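Local coordinates for protein putative dehydrogenase (Amycolatopsis orientalis, PDB 5A9S) that acts as an imine reductase, an oxidoreductase that binds NADP and probably uses the reduced cofactor to turn imines into amines, at residues L65-A70 with R89-L94; L94-P99 with Y116-I121. All blocks are in the same frame, centred on the assembly; numbering follows the deposited sequence.

Both contacts belong to the Rossmann-type NADP-binding domain and follow one another along the chain. After strand 64-67 the chain leaves the sheet, passes the cofactor at Ala70, and returns through helix 76-79 to strand 90-93; interaction 1 closes that loop by pairing the two strands in parallel. Leu94 then belongs to both contacts. From it the chain runs through 95-98 into helix 99-111 and back along strand 115-121, and interaction 2 closes this second crossover. The loops neither nest nor cross. Asn93 ties them to each other: its N lies 2.8 Å from Leu117 O. Each reaches NADP at the strand ends, through Ala70 and Asn95.

Interaction 1: residues L65-A70 with R89-L94; sequences LVVCLA and RVVVNL. With NAP (NADP nicotinamide-adenine-dinucleotide phosphate), chain D.
Leu65, Val66 and Val67 pair in parallel with Val91, Val92 and Asn93, two neighbouring strands of the Rossmann-type sheet that carries NADP. Four backbone bonds lace them together, from Leu65 N to Val90 O (2.8 Å) as far as Leu94 N to Val67 O (2.8 Å). On one face of the sheet, Leu65 can be followed outward: its CB and CG pass over Val90 O at 3.6 and 3.7 Å, and CD1 meets Val91 CG2 at its tip. Val91 uses both its methyls: CG2 takes the tip of Leu65 and CG1 touches Val67 CG2 (3.9 Å). On the other face, Val66 has CG1 anti to its N (chi1 172°), and this methyl meets Leu94 CD2 at 3.6 Å, where Leu20 of helix 15-26 touches both side chains. Beyond the strands the segment 65-70 turns to the cofactor: Cys68 SG lies 3.2 Å from C5D of NADP, and the Ala70 amide makes a weak bond to O4B. Past the last backbone bond a water joins the two segments, accepting from Leu69 N and donating to Asn93 OD1, while Asn93 ND2 is bonded to Tyr116 OH.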
loop_
_atom_site.group_PDB
_atom_site.type_symbol
_atom_site.label_atom_id
_atom_site.label_comp_id
_atom_site.label_asym_id
_atom_site.label_seq_id
_atom_site.Cartn_x
_atom_site.Cartn_y
_atom_site.Cartn_z
ATOM N N LEU A 65 -18.096 -11.445 28.285
ATOM C CA LEU A 65 -16.897 -10.812 28.842
ATOM C C LEU A 65 -15.940 -10.374 27.695
ATOM O O LEU A 65 -15.385 -11.193 26.965
ATOM C CB LEU A 65 -16.151 -11.759 29.779
ATOM C CG LEU A 65 -16.963 -12.642 30.762
ATOM C CD1 LEU A 65 -16.077 -13.671 31.428
ATOM C CD2 LEU A 65 -17.748 -11.814 31.806
ATOM N N VAL A 66 -15.764 -9.075 27.568
ATOM C CA VAL A 66 -14.947 -8.511 26.531
ATOM C C VAL A 66 -13.638 -8.200 27.197
ATOM O O VAL A 66 -13.624 -7.435 28.145
ATOM C CB VAL A 66 -15.601 -7.267 25.936
ATOM C CG1 VAL A 66 -14.644 -6.577 24.983
ATOM C CG2 VAL A 66 -16.897 -7.666 25.270
ATOM N N VAL A 67 -12.545 -8.808 26.720
ATOM C CA VAL A 67 -11.207 -8.676 27.313
ATOM C C VAL A 67 -10.280 -7.919 26.377
ATOM O O VAL A 67 -10.117 -8.281 25.223
ATOM C CB VAL A 67 -10.597 -10.040 27.685
ATOM C CG1 VAL A 67 -9.265 -9.842 28.396
ATOM C CG2 VAL A 67 -11.549 -10.804 28.599
ATOM N N CYS A 68 -9.697 -6.842 26.898
ATOM C CA CYS A 68 -8.790 -5.987 26.160
ATOM C C CYS A 68 -7.626 -5.588 27.065
ATOM O O CYS A 68 -7.538 -4.474 27.571
ATOM C CB CYS A 68 -9.495 -4.751 25.620
ATOM S SG CYS A 68 -8.444 -3.992 24.363
ATOM N N LEU A 69 -6.753 -6.558 27.301
ATOM C CA LEU A 69 -5.592 -6.348 28.144
ATOM C C LEU A 69 -4.399 -5.971 27.320
ATOM O O LEU A 69 -4.367 -6.208 26.113
ATOM C CB LEU A 69 -5.344 -7.592 28.955
ATOM C CG LEU A 69 -6.564 -7.898 29.838
ATOM C CD1 LEU A 69 -6.404 -9.238 30.514
ATOM C CD2 LEU A 69 -6.830 -6.785 30.840
ATOM N N ALA A 70 -3.358 -5.502 27.984
ATOM C CA ALA A 70 -2.068 -5.203 27.290
ATOM C C ALA A 70 -1.270 -6.422 26.885
ATOM O O ALA A 70 -0.459 -6.342 25.924
ATOM C CB ALA A 70 -1.183 -4.371 28.178
ATOM N N ARG A 89 -19.821 -18.916 30.775
ATOM C CA ARG A 89 -19.736 -17.556 30.217
ATOM C C ARG A 89 -18.990 -17.584 28.864
ATOM O O ARG A 89 -18.583 -18.660 28.409
ATOM C CB ARG A 89 -19.059 -16.627 31.244
ATOM C CG ARG A 89 -19.930 -16.493 32.457
ATOM C CD ARG A 89 -19.337 -15.644 33.541
ATOM N NE ARG A 89 -20.019 -16.020 34.765
ATOM C CZ ARG A 89 -21.187 -15.545 35.164
ATOM N NH1 ARG A 89 -21.848 -14.606 34.504
ATOM N NH2 ARG A 89 -21.694 -15.995 36.283
ATOM N N VAL A 90 -18.847 -16.427 28.239
ATOM C CA VAL A 90 -18.166 -16.287 26.946
ATOM C C VAL A 90 -17.147 -15.173 27.033
ATOM O O VAL A 90 -17.484 -14.080 27.396
ATOM C CB VAL A 90 -19.141 -15.965 25.779
ATOM C CG1 VAL A 90 -18.379 -15.612 24.517
ATOM C CG2 VAL A 90 -20.040 -17.160 25.503
ATOM N N VAL A 91 -15.923 -15.476 26.652
ATOM C CA VAL A 91 -14.861 -14.481 26.508
ATOM C C VAL A 91 -14.633 -14.108 25.048
ATOM O O VAL A 91 -14.450 -14.980 24.223
ATOM C CB VAL A 91 -13.544 -15.036 27.072
ATOM C CG1 VAL A 91 -12.355 -14.147 26.723
ATOM C CG2 VAL A 91 -13.686 -15.161 28.582
ATOM N N VAL A 92 -14.595 -12.801 24.780
ATOM C CA VAL A 92 -14.201 -12.226 23.532
ATOM C C VAL A 92 -12.896 -11.561 23.791
ATOM O O VAL A 92 -12.867 -10.532 24.457
ATOM C CB VAL A 92 -15.249 -11.198 23.036
ATOM C CG1 VAL A 92 -14.801 -10.517 21.757
ATOM C CG2 VAL A 92 -16.581 -11.922 22.835
ATOM N N ASN A 93 -11.791 -12.191 23.355
ATOM C CA ASN A 93 -10.455 -11.704 23.662
ATOM C C ASN A 93 -9.915 -10.880 22.514
ATOM O O ASN A 93 -9.643 -11.390 21.419
ATOM C CB ASN A 93 -9.553 -12.875 23.966
ATOM C CG ASN A 93 -8.139 -12.489 24.350
ATOM O OD1 ASN A 93 -7.799 -11.331 24.557
ATOM N ND2 ASN A 93 -7.285 -13.501 24.423
ATOM N N LEU A 94 -9.708 -9.611 22.778
ATOM C CA LEU A 94 -9.371 -8.641 21.739
ATOM C C LEU A 94 -7.908 -8.205 21.771
ATOM O O LEU A 94 -7.549 -7.229 21.121
ATOM C CB LEU A 94 -10.298 -7.447 21.869
ATOM C CG LEU A 94 -11.602 -7.297 21.068
ATOM C CD1 LEU A 94 -12.014 -8.390 20.127
ATOM C CD2 LEU A 94 -12.752 -6.901 21.918
HETATM P PA NAP D . -2.404 -1.409 26.171
HETATM O O1A NAP D . -1.183 -0.781 26.837
HETATM O O2A NAP D . -2.123 -2.383 25.034
HETATM O O5B NAP D . -3.192 -2.156 27.362
HETATM C C5B NAP D . -3.456 -1.461 28.571
HETATM C C4B NAP D . -4.466 -2.257 29.361
HETATM O O4B NAP D . -3.964 -3.577 29.627
HETATM C C3B NAP D . -4.697 -1.601 30.705
HETATM O O3B NAP D . -6.060 -1.772 31.059
HETATM C C2B NAP D . -3.803 -2.395 31.616
HETATM O O2B NAP D . -4.143 -2.343 33.005
HETATM C C1B NAP D . -3.960 -3.787 31.039
HETATM N N9A NAP D . -2.878 -4.646 31.563
HETATM C C8A NAP D . -1.565 -4.588 31.278
HETATM N N7A NAP D . -0.870 -5.522 31.963
HETATM C C5A NAP D . -1.764 -6.177 32.716
HETATM C C6A NAP D . -1.720 -7.287 33.685
HETATM N N6A NAP D . -0.529 -7.859 33.966
HETATM N N1A NAP D . -2.892 -7.679 34.245
HETATM C C2A NAP D . -4.069 -7.095 33.960
HETATM N N3A NAP D . -4.174 -6.085 33.082
HETATM C C4A NAP D . -3.088 -5.599 32.447
HETATM O O3 NAP D . -3.538 -0.256 25.830
HETATM P PN NAP D . -5.032 -0.352 25.150
HETATM O O1N NAP D . -5.202 0.813 24.207
HETATM O O2N NAP D . -6.179 -0.727 26.108
HETATM O O5D NAP D . -4.837 -1.592 24.152
HETATM C C5D NAP D . -5.396 -2.888 24.300
HETATM C C4D NAP D . -5.046 -3.644 23.016
HETATM O O4D NAP D . -5.865 -3.353 21.869
HETATM C C3D NAP D . -3.600 -3.345 22.544
HETATM O O3D NAP D . -2.584 -4.148 23.158
HETATM C C2D NAP D . -3.597 -3.488 21.045
HETATM O O2D NAP D . -2.868 -4.625 20.621
HETATM C C1D NAP D . -5.085 -3.520 20.651
HETATM N N1N NAP D . -5.273 -2.464 19.625
HETATM C C2N NAP D . -4.903 -1.176 19.912
HETATM C C3N NAP D . -5.033 -0.138 18.972
HETATM C C7N NAP D . -4.631 1.262 19.333
HETATM O O7N NAP D . -4.198 1.978 18.421
HETATM N N7N NAP D . -4.763 1.699 20.602
HETATM C C4N NAP D . -5.547 -0.425 17.696
HETATM C C5N NAP D . -5.902 -1.741 17.410
HETATM C C6N NAP D . -5.753 -2.757 18.387
HETATM P P2B NAP D . -3.529 -1.164 33.916
HETATM O O1X NAP D . -3.869 -1.616 35.320
HETATM O O2X NAP D . -2.037 -1.309 33.741
HETATM O O3X NAP D . -4.194 0.106 33.332
HETATM O O HOH W 1 -6.632 -9.005 25.698
#

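Interaction 2: residues L94-P99 with Y116-I121; sequences LNSGTP and YLDGAI. With NAP (NADP nicotinamide-adenine-dinucleotide phosphate), chain D.
Ser96 reaches Asp118 where the loop after strand 90-93 folds against strand 115-121, at the C-terminal ends of the parallel Rossmann-type strands beside NADP. Its OG donates to Asp118 OD2 at 2.6 Å, on the syn lone pair, while Tyr116 OH donates to the anti lone pair of the same oxygen at 2.5 Å. With CG anti to its N (chi1 -155°), Asp118 holds this oxygen between the two hydroxyls, and the pair of bonds should fix the rotation of the carboxylate. A leucine in its place would probably leave both hydroxyls without their shared acceptor and the Ser96 hydroxyl free to turn. The packing is tightest at Leu94, whose CD1 lies 3.5 Å from Gly119 CA, on the side where any side chain at that position would collide with it; farther along, Leu94 CG meets Ile121 CD1 at 4.0 Å, the side chains crossing at about a right angle. The looser side is bridged by water: one donates to Leu94 O and accepts from Ile121 N, and another accepts from Ser96 N. Asn95 turns away from the strand to the cofactor, its ND2 hydrogen-bonded to Leu69 O and its OD1 accepting from O2D of NADP at 2.6 Å.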
loop_
_atom_site.group_PDB
_atom_site.type_symbol
_atom_site.label_atom_id
_atom_site.label_comp_id
_atom_site.label_asym_id
_atom_site.label_seq_id
_atom_site.Cartn_x
_atom_site.Cartn_y
_atom_site.Cartn_z
ATOM N N LEU A 94 -9.708 -9.611 22.778
ATOM C CA LEU A 94 -9.371 -8.641 21.739
ATOM C C LEU A 94 -7.908 -8.205 21.771
ATOM O O LEU A 94 -7.549 -7.229 21.121
ATOM C CB LEU A 94 -10.298 -7.447 21.869
ATOM C CG LEU A 94 -11.602 -7.297 21.068
ATOM C CD1 LEU A 94 -12.014 -8.390 20.127
ATOM C CD2 LEU A 94 -12.752 -6.901 21.918
ATOM N N ASN A 95 -7.104 -8.928 22.512
ATOM C CA ASN A 95 -5.725 -8.615 22.551
ATOM C C ASN A 95 -4.683 -9.695 22.631
ATOM O O ASN A 95 -3.741 -9.559 23.381
ATOM C CB ASN A 95 -5.365 -7.411 23.430
ATOM C CG ASN A 95 -4.035 -6.747 23.020
ATOM O OD1 ASN A 95 -3.678 -6.753 21.879
ATOM N ND2 ASN A 95 -3.323 -6.193 23.962
ATOM N N SER A 96 -4.829 -10.762 21.865
ATOM C CA SER A 96 -3.694 -11.701 21.688
ATOM C C SER A 96 -2.660 -11.125 20.700
ATOM O O SER A 96 -3.002 -10.423 19.725
ATOM C CB SER A 96 -4.111 -13.071 21.169
ATOM O OG SER A 96 -5.306 -13.492 21.668
ATOM N N GLY A 97 -1.405 -11.480 20.986
ATOM C CA GLY A 97 -0.263 -11.087 20.216
ATOM C C GLY A 97 -0.049 -12.019 19.034
ATOM O O GLY A 97 0.197 -11.486 17.945
ATOM N N THR A 98 -0.073 -13.361 19.221
ATOM C CA THR A 98 0.267 -14.311 18.145
ATOM C C THR A 98 -0.752 -15.391 18.114
ATOM O O THR A 98 -1.473 -15.579 19.122
ATOM C CB THR A 98 1.632 -15.019 18.371
ATOM O OG1 THR A 98 1.502 -15.934 19.431
ATOM C CG2 THR A 98 2.702 -14.066 18.764
ATOM N N PRO A 99 -0.785 -16.178 17.009
ATOM C CA PRO A 99 -1.775 -17.245 16.946
ATOM C C PRO A 99 -1.625 -18.308 18.019
ATOM O O PRO A 99 -2.607 -18.826 18.513
ATOM C CB PRO A 99 -1.539 -17.868 15.528
ATOM C CG PRO A 99 -0.998 -16.720 14.746
ATOM C CD PRO A 99 -0.147 -15.961 15.707
ATOM N N TYR A 116 -15.295 -19.077 23.715
ATOM C CA TYR A 116 -14.150 -18.223 23.314
ATOM C C TYR A 116 -14.220 -17.700 21.873
ATOM O O TYR A 116 -14.401 -18.464 20.932
ATOM C CB TYR A 116 -12.850 -18.983 23.487
ATOM C CG TYR A 116 -11.634 -18.120 23.332
ATOM C CD1 TYR A 116 -11.197 -17.314 24.382
ATOM C CD2 TYR A 116 -10.919 -18.094 22.151
ATOM C CE1 TYR A 116 -10.060 -16.530 24.267
ATOM C CE2 TYR A 116 -9.773 -17.326 22.018
ATOM C CZ TYR A 116 -9.331 -16.532 23.071
ATOM O OH TYR A 116 -8.214 -15.713 22.926
ATOM N N LEU A 117 -14.091 -16.397 21.719
ATOM C CA LEU A 117 -13.843 -15.780 20.448
ATOM C C LEU A 117 -12.580 -14.974 20.587
ATOM O O LEU A 117 -12.419 -14.237 21.560
ATOM C CB LEU A 117 -14.942 -14.807 20.061
ATOM C CG LEU A 117 -16.288 -15.326 19.653
ATOM C CD1 LEU A 117 -17.224 -14.136 19.326
ATOM C CD2 LEU A 117 -16.140 -16.253 18.444
ATOM N N ASP A 118 -11.743 -15.024 19.572
ATOM C CA ASP A 118 -10.603 -14.146 19.483
ATOM C C ASP A 118 -10.920 -13.082 18.399
ATOM O O ASP A 118 -11.431 -13.394 17.314
ATOM C CB ASP A 118 -9.350 -14.959 19.165
ATOM C CG ASP A 118 -8.080 -14.260 19.653
ATOM O OD1 ASP A 118 -7.593 -13.466 18.856
ATOM O OD2 ASP A 118 -7.608 -14.472 20.828
ATOM N N GLY A 119 -10.574 -11.848 18.664
ATOM C CA GLY A 119 -10.872 -10.704 17.756
ATOM C C GLY A 119 -9.681 -9.816 17.584
ATOM O O GLY A 119 -8.843 -9.731 18.494
ATOM N N ALA A 120 -9.625 -9.137 16.455
ATOM C CA ALA A 120 -8.581 -8.205 16.155
ATOM C C ALA A 120 -9.237 -6.897 15.794
ATOM O O ALA A 120 -10.098 -6.841 14.908
ATOM C CB ALA A 120 -7.740 -8.679 14.991
ATOM N N ILE A 121 -8.816 -5.834 16.473
ATOM C CA ILE A 121 -9.444 -4.535 16.304
ATOM C C ILE A 121 -8.659 -3.824 15.207
ATOM O O ILE A 121 -7.456 -3.646 15.326
ATOM C CB ILE A 121 -9.396 -3.707 17.586
ATOM C CG1 ILE A 121 -10.123 -4.457 18.707
ATOM C CG2 ILE A 121 -10.039 -2.358 17.346
ATOM C CD1 ILE A 121 -9.883 -3.869 20.057
HETATM P PA NAP D . -2.404 -1.409 26.171
HETATM O O1A NAP D . -1.183 -0.781 26.837
HETATM O O2A NAP D . -2.123 -2.383 25.034
HETATM O O5B NAP D . -3.192 -2.156 27.362
HETATM C C5B NAP D . -3.456 -1.461 28.571
HETATM C C4B NAP D . -4.466 -2.257 29.361
HETATM O O4B NAP D . -3.964 -3.577 29.627
HETATM C C3B NAP D . -4.697 -1.601 30.705
HETATM O O3B NAP D . -6.060 -1.772 31.059
HETATM C C2B NAP D . -3.803 -2.395 31.616
HETATM O O2B NAP D . -4.143 -2.343 33.005
HETATM C C1B NAP D . -3.960 -3.787 31.039
HETATM N N9A NAP D . -2.878 -4.646 31.563
HETATM C C8A NAP D . -1.565 -4.588 31.278
HETATM N N7A NAP D . -0.870 -5.522 31.963
HETATM C C5A NAP D . -1.764 -6.177 32.716
HETATM C C6A NAP D . -1.720 -7.287 33.685
HETATM N N6A NAP D . -0.529 -7.859 33.966
HETATM N N1A NAP D . -2.892 -7.679 34.245
HETATM C C2A NAP D . -4.069 -7.095 33.960
HETATM N N3A NAP D . -4.174 -6.085 33.082
HETATM C C4A NAP D . -3.088 -5.599 32.447
HETATM O O3 NAP D . -3.538 -0.256 25.830
HETATM P PN NAP D . -5.032 -0.352 25.150
HETATM O O1N NAP D . -5.202 0.813 24.207
HETATM O O2N NAP D . -6.179 -0.727 26.108
HETATM O O5D NAP D . -4.837 -1.592 24.152
HETATM C C5D NAP D . -5.396 -2.888 24.300
HETATM C C4D NAP D . -5.046 -3.644 23.016
HETATM O O4D NAP D . -5.865 -3.353 21.869
HETATM C C3D NAP D . -3.600 -3.345 22.544
HETATM O O3D NAP D . -2.584 -4.148 23.158
HETATM C C2D NAP D . -3.597 -3.488 21.045
HETATM O O2D NAP D . -2.868 -4.625 20.621
HETATM C C1D NAP D . -5.085 -3.520 20.651
HETATM N N1N NAP D . -5.273 -2.464 19.625
HETATM C C2N NAP D . -4.903 -1.176 19.912
HETATM C C3N NAP D . -5.033 -0.138 18.972
HETATM C C7N NAP D . -4.631 1.262 19.333
HETATM O O7N NAP D . -4.198 1.978 18.421
HETATM N N7N NAP D . -4.763 1.699 20.602
HETATM C C4N NAP D . -5.547 -0.425 17.696
HETATM C C5N NAP D . -5.902 -1.741 17.410
HETATM C C6N NAP D . -5.753 -2.757 18.387
HETATM P P2B NAP D . -3.529 -1.164 33.916
HETATM O O1X NAP D . -3.869 -1.616 35.320
HETATM O O2X NAP D . -2.037 -1.309 33.741
HETATM O O3X NAP D . -4.194 0.106 33.332
HETATM O O HOH W 2 -6.929 -6.166 18.595
HETATM O O HOH W 3 -6.852 -11.223 19.936
#